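Local structure of BDI_3064 protein (Parabacteroides distasonis ATCC 8503, 5Z06) at residues F11-M16 with P50-E55; Y20-A25 with V656-P661; M89-R94 with Y170-D175. The protein hydrolyses linear beta-1,2-glucan and beta-1,2-glucooligosaccharides of four or more glucose units, releasing sophorose from the non-reducing end as a periplasmic exo-type enzyme of family GH144. All blocks are in the same frame, centred on the assembly; numbering follows the deposited sequence.

Contact 1 (F11-M16 with P50-E55); sequences FENSLM and PGNSLE. With CA (calcium ion), chain C.
N13 and N52 meet at a calcium site where two loops, 11-16 and the one before strand 53-59, meet strand 169-180. The calcium ion takes E12 O, N13 OD1 and N52 O from this contact. T49 and D175 complete the site. N13 OD1 does double duty: it binds the calcium ion at 2.5 Å and accepts from N52 N. The buried half is packed tightly around F11. L54 CG sits over the centre of one ring face, 3.5 Å from the centroid, in a CH-pi contact. N13 N lies over the opposite face. N52 OD1 comes to the ring edge, 3.4 Å from F11 CZ.

The N52 amide grips the backbone of S14 at two points. Its chi1 of 55° places CG beside that backbone, 3.5 Å from S14 N. N52 ND2 donates to S14 O at 2.8 Å, nearly in the amide plane.

The contact thins toward G51, the exposed residue, which adds little. Here N13 ND2 makes only a weak hydrogen bond to P50 O. Back on the tight side, the second bond of the N52 amide is nearly straight: N52 OD1 receives S14 N on a lone pair, in the carbonyl plane, at 2.7 Å.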
loop_
_atom_site.group_PDB
_atom_site.type_symbol
_atom_site.label_atom_id
_atom_site.label_comp_id
_atom_site.label_asym_id
_atom_site.label_seq_id
_atom_site.Cartn_x
_atom_site.Cartn_y
_atom_site.Cartn_z
ATOM N N PHE A 11 4.149 -16.145 -9.692
ATOM C CA PHE A 11 5.206 -15.251 -10.082
ATOM C C PHE A 11 4.916 -14.613 -11.415
ATOM O O PHE A 11 4.608 -15.309 -12.379
ATOM C CB PHE A 11 6.517 -16.010 -10.181
ATOM C CG PHE A 11 7.664 -15.138 -10.535
ATOM C CD1 PHE A 11 8.321 -14.430 -9.550
ATOM C CD2 PHE A 11 8.072 -15.002 -11.850
ATOM C CE1 PHE A 11 9.373 -13.608 -9.861
ATOM C CE2 PHE A 11 9.130 -14.170 -12.169
ATOM C CZ PHE A 11 9.784 -13.473 -11.177
ATOM N N GLU A 12 5.015 -13.297 -11.464
ATOM C CA GLU A 12 5.065 -12.562 -12.716
ATOM C C GLU A 12 6.420 -11.882 -12.868
ATOM O O GLU A 12 7.098 -12.048 -13.880
ATOM C CB GLU A 12 3.968 -11.522 -12.747
ATOM C CG GLU A 12 3.957 -10.704 -14.023
ATOM C CD GLU A 12 2.666 -9.942 -14.177
ATOM O OE1 GLU A 12 2.406 -9.040 -13.351
ATOM O OE2 GLU A 12 1.911 -10.275 -15.109
ATOM N N ASN A 13 6.784 -11.095 -11.866
ATOM C CA ASN A 13 8.035 -10.330 -11.843
ATOM C C ASN A 13 8.425 -10.097 -10.404
ATOM O O ASN A 13 7.571 -9.941 -9.546
ATOM C CB ASN A 13 7.853 -8.966 -12.539
ATOM C CG ASN A 13 7.952 -9.058 -14.050
ATOM O OD1 ASN A 13 8.852 -9.701 -14.575
ATOM N ND2 ASN A 13 7.040 -8.402 -14.758
ATOM N N SER A 14 9.717 -10.094 -10.143
ATOM C CA SER A 14 10.242 -9.703 -8.843
ATOM C C SER A 14 10.442 -8.209 -8.898
ATOM O O SER A 14 11.116 -7.715 -9.811
ATOM C CB SER A 14 11.562 -10.391 -8.568
ATOM O OG SER A 14 12.000 -10.117 -7.269
ATOM N N LEU A 15 9.830 -7.488 -7.960
ATOM C CA LEU A 15 10.074 -6.055 -7.824
ATOM C C LEU A 15 11.464 -5.769 -7.296
ATOM O O LEU A 15 11.973 -4.677 -7.480
ATOM C CB LEU A 15 9.011 -5.398 -6.932
ATOM C CG LEU A 15 7.572 -5.493 -7.466
ATOM C CD1 LEU A 15 6.567 -4.869 -6.511
ATOM C CD2 LEU A 15 7.479 -4.829 -8.837
ATOM N N MET A 16 12.080 -6.750 -6.647
ATOM C CA MET A 16 13.480 -6.643 -6.242
ATOM C C MET A 16 14.383 -7.422 -7.190
ATOM O O MET A 16 13.987 -8.435 -7.737
ATOM C CB MET A 16 13.661 -7.147 -4.801
ATOM C CG MET A 16 12.914 -6.341 -3.760
ATOM S SD MET A 16 13.364 -4.594 -3.751
ATOM C CE MET A 16 14.401 -4.468 -2.302
ATOM N N PRO A 50 8.650 -9.094 -19.326
ATOM C CA PRO A 50 9.833 -8.377 -18.991
ATOM C C PRO A 50 9.822 -7.792 -17.603
ATOM O O PRO A 50 8.767 -7.587 -16.951
ATOM C CB PRO A 50 9.868 -7.246 -20.011
ATOM C CG PRO A 50 8.464 -7.083 -20.418
ATOM C CD PRO A 50 7.993 -8.488 -20.495
ATOM N N GLY A 51 11.050 -7.429 -17.270
ATOM C CA GLY A 51 11.535 -7.354 -15.962
ATOM C C GLY A 51 12.390 -8.611 -15.928
ATOM O O GLY A 51 13.514 -8.643 -16.415
ATOM N N ASN A 52 11.826 -9.669 -15.369
ATOM C CA ASN A 52 12.643 -10.745 -14.904
ATOM C C ASN A 52 11.900 -12.051 -14.812
ATOM O O ASN A 52 10.675 -12.132 -14.994
ATOM C CB ASN A 52 13.300 -10.348 -13.574
ATOM C CG ASN A 52 12.295 -9.916 -12.530
ATOM O OD1 ASN A 52 11.339 -10.628 -12.256
ATOM N ND2 ASN A 52 12.512 -8.755 -11.940
ATOM N N SER A 53 12.673 -13.080 -14.539
ATOM C CA SER A 53 12.157 -14.402 -14.328
ATOM C C SER A 53 12.912 -14.992 -13.168
ATOM O O SER A 53 13.863 -14.388 -12.666
ATOM C CB SER A 53 12.375 -15.234 -15.582
ATOM O OG SER A 53 13.754 -15.335 -15.878
ATOM N N LEU A 54 12.483 -16.173 -12.754
ATOM C CA LEU A 54 13.136 -16.895 -11.704
ATOM C C LEU A 54 14.107 -17.879 -12.306
ATOM O O LEU A 54 13.788 -18.579 -13.281
ATOM C CB LEU A 54 12.117 -17.621 -10.838
ATOM C CG LEU A 54 11.189 -16.702 -10.049
ATOM C CD1 LEU A 54 10.146 -17.533 -9.339
ATOM C CD2 LEU A 54 11.981 -15.929 -9.019
ATOM N N GLU A 55 15.294 -17.926 -11.711
ATOM C CA GLU A 55 16.337 -18.800 -12.171
ATOM C C GLU A 55 16.262 -20.058 -11.359
ATOM O O GLU A 55 16.296 -20.024 -10.139
ATOM C CB GLU A 55 17.713 -18.169 -11.999
ATOM C CG GLU A 55 18.783 -18.916 -12.781
ATOM C CD GLU A 55 20.189 -18.608 -12.333
ATOM O OE1 GLU A 55 20.403 -17.537 -11.741
ATOM O OE2 GLU A 55 21.084 -19.457 -12.561
HETATM CA CA CA C . 8.431 -11.837 -15.706
#

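Contact 2 (Y20-A25 with V656-P661)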
loop_
_atom_site.group_PDB
_atom_site.type_symbol
_atom_site.label_atom_id
_atom_site.label_comp_id
_atom_site.label_asym_id
_atom_site.label_seq_id
_atom_site.Cartn_x
_atom_site.Cartn_y
_atom_site.Cartn_z
ATOM N N TYR A 20 14.296 -13.639 -4.986
ATOM C CA TYR A 20 12.863 -13.502 -4.916
ATOM C C TYR A 20 12.368 -13.922 -3.541
ATOM O O TYR A 20 12.486 -15.085 -3.126
ATOM C CB TYR A 20 12.163 -14.310 -6.006
ATOM C CG TYR A 20 10.682 -14.008 -6.034
ATOM C CD1 TYR A 20 10.234 -12.690 -6.176
ATOM C CD2 TYR A 20 9.726 -15.013 -5.859
ATOM C CE1 TYR A 20 8.884 -12.387 -6.164
ATOM C CE2 TYR A 20 8.369 -14.704 -5.870
ATOM C CZ TYR A 20 7.964 -13.378 -6.014
ATOM O OH TYR A 20 6.650 -13.000 -6.002
ATOM N N PHE A 21 11.810 -12.953 -2.839
ATOM C CA PHE A 21 11.484 -13.135 -1.470
ATOM C C PHE A 21 10.553 -14.314 -1.318
ATOM O O PHE A 21 10.780 -15.154 -0.476
ATOM C CB PHE A 21 10.856 -11.874 -0.842
ATOM C CG PHE A 21 10.404 -12.126 0.544
ATOM C CD1 PHE A 21 11.284 -12.013 1.588
ATOM C CD2 PHE A 21 9.133 -12.592 0.787
ATOM C CE1 PHE A 21 10.896 -12.317 2.877
ATOM C CE2 PHE A 21 8.738 -12.909 2.073
ATOM C CZ PHE A 21 9.617 -12.763 3.122
ATOM N N TYR A 22 9.542 -14.381 -2.168
ATOM C CA TYR A 22 8.502 -15.403 -2.065
ATOM C C TYR A 22 8.892 -16.671 -2.802
ATOM O O TYR A 22 8.161 -17.155 -3.662
ATOM C CB TYR A 22 7.210 -14.862 -2.639
ATOM C CG TYR A 22 6.658 -13.723 -1.839
ATOM C CD1 TYR A 22 6.005 -13.951 -0.638
ATOM C CD2 TYR A 22 6.797 -12.418 -2.274
ATOM C CE1 TYR A 22 5.488 -12.900 0.102
ATOM C CE2 TYR A 22 6.293 -11.372 -1.535
ATOM C CZ TYR A 22 5.628 -11.619 -0.369
ATOM O OH TYR A 22 5.141 -10.552 0.313
ATOM N N SER A 23 10.057 -17.192 -2.464
ATOM C CA SER A 23 10.505 -18.453 -2.979
ATOM C C SER A 23 11.387 -19.090 -1.947
ATOM O O SER A 23 11.868 -18.454 -1.008
ATOM C CB SER A 23 11.280 -18.288 -4.278
ATOM O OG SER A 23 12.453 -17.549 -4.063
ATOM N N GLN A 24 11.592 -20.369 -2.136
ATOM C CA GLN A 24 12.479 -21.112 -1.293
ATOM C C GLN A 24 13.315 -21.947 -2.247
ATOM O O GLN A 24 12.850 -22.348 -3.313
ATOM C CB GLN A 24 11.680 -21.949 -0.307
ATOM C CG GLN A 24 12.520 -22.690 0.723
ATOM C CD GLN A 24 11.684 -23.534 1.691
ATOM O OE1 GLN A 24 10.464 -23.704 1.517
ATOM N NE2 GLN A 24 12.346 -24.072 2.716
ATOM N N ALA A 25 14.563 -22.163 -1.881
ATOM C CA ALA A 25 15.413 -23.084 -2.605
ATOM C C ALA A 25 16.406 -23.645 -1.611
ATOM O O ALA A 25 17.067 -22.907 -0.887
ATOM C CB ALA A 25 16.097 -22.406 -3.770
ATOM N N VAL A 656 15.817 -8.457 4.018
ATOM C CA VAL A 656 15.309 -9.682 3.426
ATOM C C VAL A 656 15.027 -9.562 1.928
ATOM O O VAL A 656 14.518 -10.510 1.311
ATOM C CB VAL A 656 14.040 -10.176 4.169
ATOM C CG1 VAL A 656 14.301 -10.261 5.656
ATOM C CG2 VAL A 656 12.838 -9.296 3.901
ATOM N N ASN A 657 15.335 -8.401 1.351
ATOM C CA ASN A 657 15.177 -8.143 -0.086
ATOM C C ASN A 657 13.714 -8.276 -0.548
ATOM O O ASN A 657 13.359 -9.079 -1.416
ATOM C CB ASN A 657 16.095 -9.015 -0.941
ATOM C CG ASN A 657 16.235 -8.459 -2.334
ATOM O OD1 ASN A 657 16.322 -7.267 -2.482
ATOM N ND2 ASN A 657 16.181 -9.301 -3.348
ATOM N N TRP A 658 12.890 -7.439 0.070
ATOM C CA TRP A 658 11.458 -7.402 -0.127
ATOM C C TRP A 658 11.012 -5.950 -0.360
ATOM O O TRP A 658 11.524 -5.019 0.241
ATOM C CB TRP A 658 10.777 -7.971 1.114
ATOM C CG TRP A 658 9.300 -7.930 1.059
ATOM C CD1 TRP A 658 8.466 -8.872 0.545
ATOM C CD2 TRP A 658 8.473 -6.871 1.523
ATOM N NE1 TRP A 658 7.160 -8.472 0.672
ATOM C CE2 TRP A 658 7.137 -7.247 1.277
ATOM C CE3 TRP A 658 8.732 -5.644 2.134
ATOM C CZ2 TRP A 658 6.068 -6.444 1.618
ATOM C CZ3 TRP A 658 7.680 -4.849 2.469
ATOM C CH2 TRP A 658 6.355 -5.252 2.212
ATOM N N VAL A 659 10.051 -5.779 -1.241
ATOM C CA VAL A 659 9.314 -4.535 -1.356
ATOM C C VAL A 659 7.843 -4.870 -1.495
ATOM O O VAL A 659 7.460 -5.890 -2.044
ATOM C CB VAL A 659 9.839 -3.653 -2.514
ATOM C CG1 VAL A 659 9.636 -4.331 -3.858
ATOM C CG2 VAL A 659 9.167 -2.274 -2.501
ATOM N N SER A 660 7.020 -4.000 -0.962
ATOM C CA SER A 660 5.604 -4.202 -0.969
ATOM C C SER A 660 5.084 -4.253 -2.387
ATOM O O SER A 660 5.515 -3.466 -3.235
ATOM C CB SER A 660 4.926 -3.059 -0.238
ATOM O OG SER A 660 3.557 -3.237 -0.282
ATOM N N PRO A 661 4.135 -5.176 -2.658
ATOM C CA PRO A 661 3.493 -5.190 -3.981
ATOM C C PRO A 661 2.365 -4.182 -4.135
ATOM O O PRO A 661 1.713 -4.186 -5.158
ATOM C CB PRO A 661 2.943 -6.613 -4.079
ATOM C CG PRO A 661 2.681 -7.013 -2.653
ATOM C CD PRO A 661 3.596 -6.217 -1.766
HETATM O O HOH W 1 12.580 -10.507 -3.556
#
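F21 and Y22 form an aromatic cluster with W658, and this joins the N-terminal beta region to the glucoamylase-like part of the chain. The ring contacts come first. The edge of the W658 five-membered ring points at the face of F21, with planes at 74° and centroids 5.0 Å apart. This is a T-shaped pair. W658 CD1 makes the approach, 3.8 Å from F21 CG. The F21 ring also touches its neighbour: F21 CD2 lies over the centre of the Y22 ring. V656 O lies at the edge of the F21 ring, near its plane.

The aliphatic contact is small. F21 CG is anti to the backbone N (chi1 174°), and the ring extends to V656, where F21 CE1 meets V656 CG2 at 3.7 Å.

Two polar links cross the contact. W658 NE1 donates to Y22 OH at 2.9 Å, and the hydroxyl lies close to the indole plane. A water bridges the backbones. It accepts from F21 N and donates to N657 O, both at 2.7 Å. N657 and W658 form a G1 beta bulge facing N653.

Y22 OH is also hydrogen-bonded to A594 O. A carbonyl oxygen can only accept, so the hydroxyl gives its proton to A594 O and keeps its oxygen for the indole N-H. The hydroxyl of Y22, from the N-terminal region, is thus held by two residues of the glucoamylase-like region, with W658 as donor and A594 as acceptor.

Contact 3 (M89-R94 with Y170-D175). With CA (calcium ion), chain C.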
loop_
_atom_site.group_PDB
_atom_site.type_symbol
_atom_site.label_atom_id
_atom_site.label_comp_id
_atom_site.label_asym_id
_atom_site.label_seq_id
_atom_site.Cartn_x
_atom_site.Cartn_y
_atom_site.Cartn_z
ATOM N N MET A 89 2.782 -21.772 -16.799
ATOM C CA MET A 89 4.091 -21.149 -16.636
ATOM C C MET A 89 4.709 -20.881 -17.995
ATOM O O MET A 89 4.253 -21.383 -19.027
ATOM C CB MET A 89 5.051 -22.059 -15.892
ATOM C CG MET A 89 4.420 -22.962 -14.866
ATOM S SD MET A 89 5.717 -23.750 -13.923
ATOM C CE MET A 89 6.296 -24.948 -15.107
ATOM N N GLN A 90 5.777 -20.103 -17.971
ATOM C CA GLN A 90 6.658 -19.958 -19.102
ATOM C C GLN A 90 7.969 -20.573 -18.629
ATOM O O GLN A 90 8.449 -20.233 -17.543
ATOM C CB GLN A 90 6.823 -18.493 -19.468
ATOM C CG GLN A 90 5.568 -17.874 -20.059
ATOM C CD GLN A 90 5.352 -18.196 -21.521
ATOM O OE1 GLN A 90 6.192 -18.808 -22.184
ATOM N NE2 GLN A 90 4.223 -17.763 -22.042
ATOM N N VAL A 91 8.519 -21.495 -19.428
ATOM C CA VAL A 91 9.701 -22.267 -19.058
ATOM C C VAL A 91 10.713 -22.111 -20.175
ATOM O O VAL A 91 10.392 -22.255 -21.348
ATOM C CB VAL A 91 9.371 -23.744 -18.836
ATOM C CG1 VAL A 91 10.561 -24.514 -18.277
ATOM C CG2 VAL A 91 8.218 -23.876 -17.867
ATOM N N ARG A 92 11.939 -21.787 -19.802
ATOM C CA ARG A 92 13.003 -21.615 -20.761
ATOM C C ARG A 92 14.198 -22.410 -20.270
ATOM O O ARG A 92 14.559 -22.347 -19.097
ATOM C CB ARG A 92 13.352 -20.149 -20.889
ATOM C CG ARG A 92 14.456 -19.836 -21.879
ATOM C CD ARG A 92 15.026 -18.474 -21.573
ATOM N NE ARG A 92 16.068 -18.065 -22.498
ATOM C CZ ARG A 92 15.889 -17.317 -23.579
ATOM N NH1 ARG A 92 14.681 -16.890 -23.934
ATOM N NH2 ARG A 92 16.944 -16.996 -24.314
ATOM N N LEU A 93 14.794 -23.171 -21.178
ATOM C CA LEU A 93 15.939 -23.990 -20.851
ATOM C C LEU A 93 17.152 -23.262 -21.378
ATOM O O LEU A 93 17.159 -22.789 -22.513
ATOM C CB LEU A 93 15.799 -25.350 -21.489
ATOM C CG LEU A 93 14.915 -26.341 -20.750
ATOM C CD1 LEU A 93 13.520 -25.817 -20.431
ATOM C CD2 LEU A 93 14.827 -27.571 -21.629
ATOM N N ARG A 94 18.167 -23.119 -20.540
ATOM C CA ARG A 94 19.384 -22.474 -20.988
ATOM C C ARG A 94 20.112 -23.348 -22.012
ATOM O O ARG A 94 20.603 -22.825 -23.005
ATOM C CB ARG A 94 20.293 -22.164 -19.817
ATOM C CG ARG A 94 21.389 -21.188 -20.155
ATOM C CD ARG A 94 22.139 -20.813 -18.898
ATOM N NE ARG A 94 23.208 -19.870 -19.197
ATOM C CZ ARG A 94 24.445 -20.202 -19.560
ATOM N NH1 ARG A 94 24.829 -21.482 -19.692
ATOM N NH2 ARG A 94 25.317 -19.233 -19.807
ATOM N N TYR A 170 21.865 -27.851 -14.606
ATOM C CA TYR A 170 20.939 -27.289 -15.572
ATOM C C TYR A 170 20.485 -25.967 -15.019
ATOM O O TYR A 170 20.407 -25.780 -13.816
ATOM C CB TYR A 170 19.728 -28.199 -15.787
ATOM C CG TYR A 170 20.095 -29.551 -16.305
ATOM C CD1 TYR A 170 20.507 -29.717 -17.615
ATOM C CD2 TYR A 170 20.048 -30.672 -15.477
ATOM C CE1 TYR A 170 20.862 -30.961 -18.097
ATOM C CE2 TYR A 170 20.399 -31.923 -15.952
ATOM C CZ TYR A 170 20.806 -32.060 -17.260
ATOM O OH TYR A 170 21.149 -33.293 -17.746
ATOM N N THR A 171 20.209 -25.051 -15.921
ATOM C CA THR A 171 19.614 -23.793 -15.583
ATOM C C THR A 171 18.370 -23.739 -16.426
ATOM O O THR A 171 18.450 -23.784 -17.663
ATOM C CB THR A 171 20.514 -22.617 -15.941
ATOM O OG1 THR A 171 21.591 -22.564 -15.017
ATOM C CG2 THR A 171 19.753 -21.305 -15.873
ATOM N N ILE A 172 17.227 -23.650 -15.757
ATOM C CA ILE A 172 16.002 -23.271 -16.443
ATOM C C ILE A 172 15.482 -21.978 -15.816
ATOM O O ILE A 172 15.759 -21.674 -14.653
ATOM C CB ILE A 172 14.956 -24.413 -16.461
ATOM C CG1 ILE A 172 14.388 -24.675 -15.071
ATOM C CG2 ILE A 172 15.596 -25.675 -17.059
ATOM C CD1 ILE A 172 13.358 -25.778 -15.007
ATOM N N TYR A 173 14.747 -21.222 -16.609
ATOM C CA TYR A 173 14.099 -20.042 -16.142
ATOM C C TYR A 173 12.601 -20.270 -16.118
ATOM O O TYR A 173 12.044 -20.874 -17.025
ATOM C CB TYR A 173 14.451 -18.873 -17.027
ATOM C CG TYR A 173 15.926 -18.690 -17.159
ATOM C CD1 TYR A 173 16.636 -17.946 -16.228
ATOM C CD2 TYR A 173 16.629 -19.277 -18.207
ATOM C CE1 TYR A 173 18.006 -17.768 -16.352
ATOM C CE2 TYR A 173 17.998 -19.102 -18.334
ATOM C CZ TYR A 173 18.675 -18.347 -17.410
ATOM O OH TYR A 173 20.023 -18.183 -17.520
ATOM N N LEU A 174 11.971 -19.787 -15.053
ATOM C CA LEU A 174 10.537 -19.899 -14.856
ATOM C C LEU A 174 10.000 -18.491 -14.736
ATOM O O LEU A 174 10.521 -17.677 -13.972
ATOM C CB LEU A 174 10.229 -20.674 -13.594
ATOM C CG LEU A 174 10.994 -21.987 -13.454
ATOM C CD1 LEU A 174 10.653 -22.581 -12.098
ATOM C CD2 LEU A 174 10.652 -22.964 -14.572
ATOM N N ASP A 175 8.978 -18.213 -15.524
ATOM C CA ASP A 175 8.294 -16.961 -15.497
ATOM C C ASP A 175 6.779 -17.203 -15.598
ATOM O O ASP A 175 6.325 -18.269 -16.023
ATOM C CB ASP A 175 8.791 -16.098 -16.663
ATOM C CG ASP A 175 8.641 -14.630 -16.402
ATOM O OD1 ASP A 175 8.205 -14.253 -15.303
ATOM O OD2 ASP A 175 8.958 -13.823 -17.291
HETATM CA CA CA C . 8.431 -11.837 -15.706
#
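T171 and R94 meet at one end of an antiparallel strand pair, 89-93 with 170-175. The strand axes approach to 4.6 Å. T171 O accepts from R94 N at 3.0 Å, the last backbone bond at this end. T171 CB packs on R94 CD, while T171 OG1 bonds to T57 OG1 on the adjoining strand.

I172 forms a non-hydrogen-bonded pair with L93. The two side chains lie side by side and point the same way, with I172 CG2 at 3.8 Å from L93 CG. I172 CA also makes a C-H...O contact with R92 O.

Y173 is on the other face of the sheet, in a hydrogen-bonded pair with R92. Y173 N donates to R92 O at 2.7 Å, and R92 N donates back to Y173 O. The extended R92 chain crosses the ring obliquely, and R92 CD comes to 3.8 Å from Y173 CD2. R94 meets the far end of the tyrosine. R94 CD is 3.6 Å from Y173 OH, which lies at the edge of the guanidinium, near its plane.

L174 returns to the face of I172, V91 and L93. L174 CD2 rests against V91 CG1 at 4.0 Å.

D175 closes the pair with Q90 through two backbone bonds. Its CG is anti to the backbone N (chi1 -154°), and the carboxylate beyond it binds the calcium ion through both oxygens. D175 OD1 is 2.5 Å from the metal.

Within the sheet, strand 86-93 lies between strands 132-138 and 169-180. On its other side, strand 169-180 pairs with strand 53-59. W132 of strand 132-138 packs against Q90, R92 and Y173.

All three contacts lie on the same side of the chain's centre. Contacts 1 and 3 have centres about 12 Å apart and share one antiparallel sheet, in which strands 53-59 and 169-180 are neighbours. They also share the calcium ion, which ties the loop after strand 9-11 and the loop before strand 53-59 to strand 169-180. Contact 2 is centred about 11 Å from contact 1 and touches it through Y20, N657 and V659. Contacts 2 and 3 stay about 9 Å apart at their nearest atoms. Along the chain, contacts 1 and 2 interleave: 11-16, 20-25, 50-55, then 656-661. Both segments of contact 3 fall between those of contact 2. The calcium-bound sheet thus lies beside the junction with the glucoamylase-like region.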